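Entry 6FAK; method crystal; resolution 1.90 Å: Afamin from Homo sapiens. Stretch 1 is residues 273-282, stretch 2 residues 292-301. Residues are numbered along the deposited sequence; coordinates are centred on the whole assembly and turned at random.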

# COMPACT_ATOMS: atom_id res chain seq x y z
N SER A 273 -30.07 -5.20 -6.69
CA SER A 273 -29.79 -6.16 -5.61
C SER A 273 -28.30 -6.26 -5.22
O SER A 273 -27.86 -7.27 -4.68
CB SER A 273 -30.39 -7.56 -5.92
OG SER A 273 -29.54 -8.32 -6.76
N ILE A 274 -27.54 -5.20 -5.51
CA ILE A 274 -26.20 -4.99 -4.92
C ILE A 274 -25.99 -3.50 -4.61
O ILE A 274 -25.74 -3.14 -3.47
CB ILE A 274 -25.01 -5.53 -5.81
CG1 ILE A 274 -24.97 -7.07 -5.79
CG2 ILE A 274 -23.66 -4.97 -5.35
CD1 ILE A 274 -23.82 -7.72 -6.53
N SER A 275 -26.07 -2.66 -5.64
CA SER A 275 -25.73 -1.25 -5.50
C SER A 275 -26.65 -0.34 -6.32
O SER A 275 -27.37 -0.78 -7.20
CB SER A 275 -24.28 -1.01 -5.92
OG SER A 275 -23.79 0.25 -5.48
N SER A 276 -26.60 0.94 -5.96
CA SER A 276 -27.30 2.01 -6.64
C SER A 276 -26.34 3.01 -7.30
O SER A 276 -26.74 3.68 -8.26
CB SER A 276 -28.18 2.72 -5.62
OG SER A 276 -29.14 3.55 -6.24
N LYS A 277 -25.10 3.10 -6.81
CA LYS A 277 -24.16 4.18 -7.15
C LYS A 277 -22.99 3.74 -8.06
O LYS A 277 -21.85 4.15 -7.84
CB LYS A 277 -23.57 4.78 -5.87
CG LYS A 277 -24.57 5.37 -4.89
CD LYS A 277 -23.86 6.30 -3.92
CE LYS A 277 -24.76 6.82 -2.81
NZ LYS A 277 -25.96 7.52 -3.34
N ILE A 278 -23.27 2.92 -9.08
CA ILE A 278 -22.21 2.37 -9.96
C ILE A 278 -22.64 2.21 -11.43
O ILE A 278 -22.15 1.32 -12.13
CB ILE A 278 -21.67 1.01 -9.41
CG1 ILE A 278 -22.83 0.03 -9.18
CG2 ILE A 278 -20.87 1.20 -8.12
CD1 ILE A 278 -22.43 -1.43 -9.26
N LYS A 279 -23.52 3.08 -11.91
CA LYS A 279 -24.08 2.94 -13.27
C LYS A 279 -23.12 3.39 -14.36
O LYS A 279 -22.95 2.70 -15.36
CB LYS A 279 -25.39 3.72 -13.40
CG LYS A 279 -26.24 3.29 -14.59
CD LYS A 279 -26.77 1.87 -14.48
CE LYS A 279 -27.61 1.67 -13.22
NZ LYS A 279 -28.51 0.50 -13.31
N GLU A 280 -22.51 4.55 -14.16
CA GLU A 280 -21.51 5.09 -15.09
C GLU A 280 -20.24 4.22 -15.09
O GLU A 280 -19.49 4.23 -16.07
CB GLU A 280 -21.14 6.55 -14.77
CG GLU A 280 -20.54 7.32 -15.95
CD GLU A 280 -19.48 8.34 -15.54
OE1 GLU A 280 -18.38 8.34 -16.14
OE2 GLU A 280 -19.75 9.14 -14.61
N CYS A 281 -20.01 3.49 -13.99
CA CYS A 281 -18.94 2.50 -13.94
C CYS A 281 -19.28 1.28 -14.81
O CYS A 281 -18.47 0.90 -15.64
CB CYS A 281 -18.63 2.07 -12.50
SG CYS A 281 -18.03 3.32 -11.32
N CYS A 282 -20.47 0.69 -14.64
CA CYS A 282 -20.89 -0.49 -15.44
C CYS A 282 -21.07 -0.19 -16.96
O CYS A 282 -21.36 -1.11 -17.73
CB CYS A 282 -22.17 -1.16 -14.88
SG CYS A 282 -22.09 -2.07 -13.28
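Stretch 2 292-301: CIINSNKDDR

Stretch 2 enters the contact as the last turn of a helix that begins earlier in the chain, its part in this stretch being Cys-292 to Asn-295. From Ser-296 onward the chain leaves helical phi/psi and continues to Arg-301 in an extended conformation, with phi between -62° and -75° and psi between 132° and 168°. It runs antiparallel to stretch 1: Cys-292 lies beside Cys-281, with CA atoms 5.5 Å apart, and Asp-299 lies beside Lys-277, CA to CA 6.0 Å. Together the two segments bury 547 Å², counting both sides.

The covalent link is a disulfide at the helical end of the contact. SG of Cys-281 and SG of Cys-292 are 2.0 Å apart with a chi3 of -72°; Cys-281 adopts the m rotamer and Cys-292 the t rotamer, and both CA-to-CB bonds point toward the opposite stretch. SG of Cys-281 also lies 3.4 Å from the backbone N of Ile-293.

Apolar packing continues from this link. CG1 of Ile-293 lies 3.6 Å from CB of Cys-281 and, more loosely, 4.4 Å from CG2 of Ile-278. The same CG2 of Ile-278 approaches OG of Ser-296 at 3.3 Å. OG of Ser-296 donates to the carbonyl O of Ile-293 at 2.8 Å, within its own stretch, where the helix gives out, while CB of Ser-296 rests 3.5 Å from O of Lys-277.

Beyond the helix the direct polar bonds are a salt bridge and a weak hydrogen bond. The side chain of Lys-277 extends along stretch 2, and its aliphatic part makes contacts there, CD of Lys-277 lying 3.1 Å from OD1 of Asn-297 and CE 3.5 Å from the carbonyl O of Lys-298. It ends in the salt bridge, NZ of Lys-277 to OD1 of Asp-300 at 3.3 Å. The CA-to-CB bonds of Asn-297 and Asp-300 point sideways, but the ends of both side chains come nearer to stretch 1.

Asp-299, a buried residue, directs its carboxylate to the backbone preceding Lys-277. OD2 of Asp-299 accepts the weak hydrogen bond from N of Ser-276, at 3.1 Å with an N-H...acceptor angle of 127°, and lies 3.5 Å from CA of Ser-275. A water extends this contact, donating to O of Ile-274 at 2.5 Å and to OD2 of Asp-299 at 3.0 Å. One carboxylate oxygen thus meets the stretch 1 backbone both directly and through solvent.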

# COMPACT_ATOMS: atom_id res chain seq x y z
N CYS A 292 -13.01 2.47 -11.51
CA CYS A 292 -14.22 3.24 -11.20
C CYS A 292 -15.00 2.65 -10.02
O CYS A 292 -15.17 3.33 -9.00
CB CYS A 292 -15.14 3.30 -12.43
SG CYS A 292 -16.58 4.38 -12.29
N ILE A 293 -15.46 1.40 -10.17
CA ILE A 293 -16.25 0.72 -9.13
C ILE A 293 -15.53 0.81 -7.80
O ILE A 293 -16.17 1.11 -6.79
CB ILE A 293 -16.60 -0.76 -9.48
CG1 ILE A 293 -17.75 -0.81 -10.49
CG2 ILE A 293 -17.00 -1.59 -8.25
CD1 ILE A 293 -17.89 -2.13 -11.23
N ILE A 294 -14.21 0.62 -7.81
CA ILE A 294 -13.41 0.73 -6.58
C ILE A 294 -13.44 2.15 -5.98
O ILE A 294 -13.45 2.31 -4.76
CB ILE A 294 -11.94 0.23 -6.79
CG1 ILE A 294 -11.93 -1.28 -7.07
CG2 ILE A 294 -11.10 0.46 -5.53
CD1 ILE A 294 -10.58 -1.85 -7.47
N ASN A 295 -13.48 3.17 -6.84
CA ASN A 295 -13.57 4.57 -6.41
C ASN A 295 -14.98 5.09 -6.16
O ASN A 295 -15.12 6.17 -5.59
CB ASN A 295 -12.86 5.48 -7.43
CG ASN A 295 -11.35 5.47 -7.26
OD1 ASN A 295 -10.78 6.36 -6.61
ND2 ASN A 295 -10.70 4.46 -7.82
N SER A 296 -16.03 4.37 -6.57
CA SER A 296 -17.39 4.85 -6.32
C SER A 296 -17.60 4.93 -4.80
O SER A 296 -16.97 4.20 -4.03
CB SER A 296 -18.44 3.97 -6.99
OG SER A 296 -18.49 2.67 -6.42
N ASN A 297 -18.45 5.86 -4.37
CA ASN A 297 -18.70 6.04 -2.94
C ASN A 297 -19.62 4.93 -2.40
O ASN A 297 -20.20 4.14 -3.17
CB ASN A 297 -19.25 7.45 -2.62
CG ASN A 297 -20.47 7.83 -3.44
OD1 ASN A 297 -20.92 7.08 -4.30
ND2 ASN A 297 -21.00 9.03 -3.18
N LYS A 298 -19.70 4.86 -1.07
CA LYS A 298 -20.54 3.88 -0.37
C LYS A 298 -22.01 4.15 -0.69
O LYS A 298 -22.46 5.30 -0.64
CB LYS A 298 -20.32 3.91 1.16
CG LYS A 298 -18.87 3.64 1.62
CD LYS A 298 -18.79 3.42 3.14
CE LYS A 298 -17.83 4.36 3.87
NZ LYS A 298 -16.41 3.89 3.94
N ASP A 299 -22.73 3.10 -1.06
CA ASP A 299 -24.18 3.17 -1.28
C ASP A 299 -24.87 3.55 0.05
O ASP A 299 -24.32 3.31 1.13
CB ASP A 299 -24.68 1.82 -1.82
CG ASP A 299 -26.13 1.83 -2.27
OD1 ASP A 299 -26.85 2.82 -2.05
OD2 ASP A 299 -26.57 0.83 -2.87
N ASP A 300 -26.05 4.17 -0.05
CA ASP A 300 -26.85 4.51 1.13
C ASP A 300 -27.33 3.21 1.76
O ASP A 300 -27.73 2.29 1.04
CB ASP A 300 -28.08 5.35 0.78
CG ASP A 300 -27.74 6.64 0.02
OD1 ASP A 300 -26.55 6.94 -0.19
OD2 ASP A 300 -28.70 7.34 -0.37
N ARG A 301 -27.31 3.14 3.09
CA ARG A 301 -27.88 2.00 3.81
C ARG A 301 -29.38 1.93 3.56
O ARG A 301 -30.02 2.97 3.43
CB ARG A 301 -27.68 2.12 5.32
CG ARG A 301 -26.35 1.58 5.83
CD ARG A 301 -26.31 1.77 7.33
NE ARG A 301 -26.03 3.15 7.71
CZ ARG A 301 -26.32 3.71 8.89
NH1 ARG A 301 -26.94 3.00 9.85
NH2 ARG A 301 -25.99 4.97 9.12
O HOH W 1 -25.85 -1.71 -1.43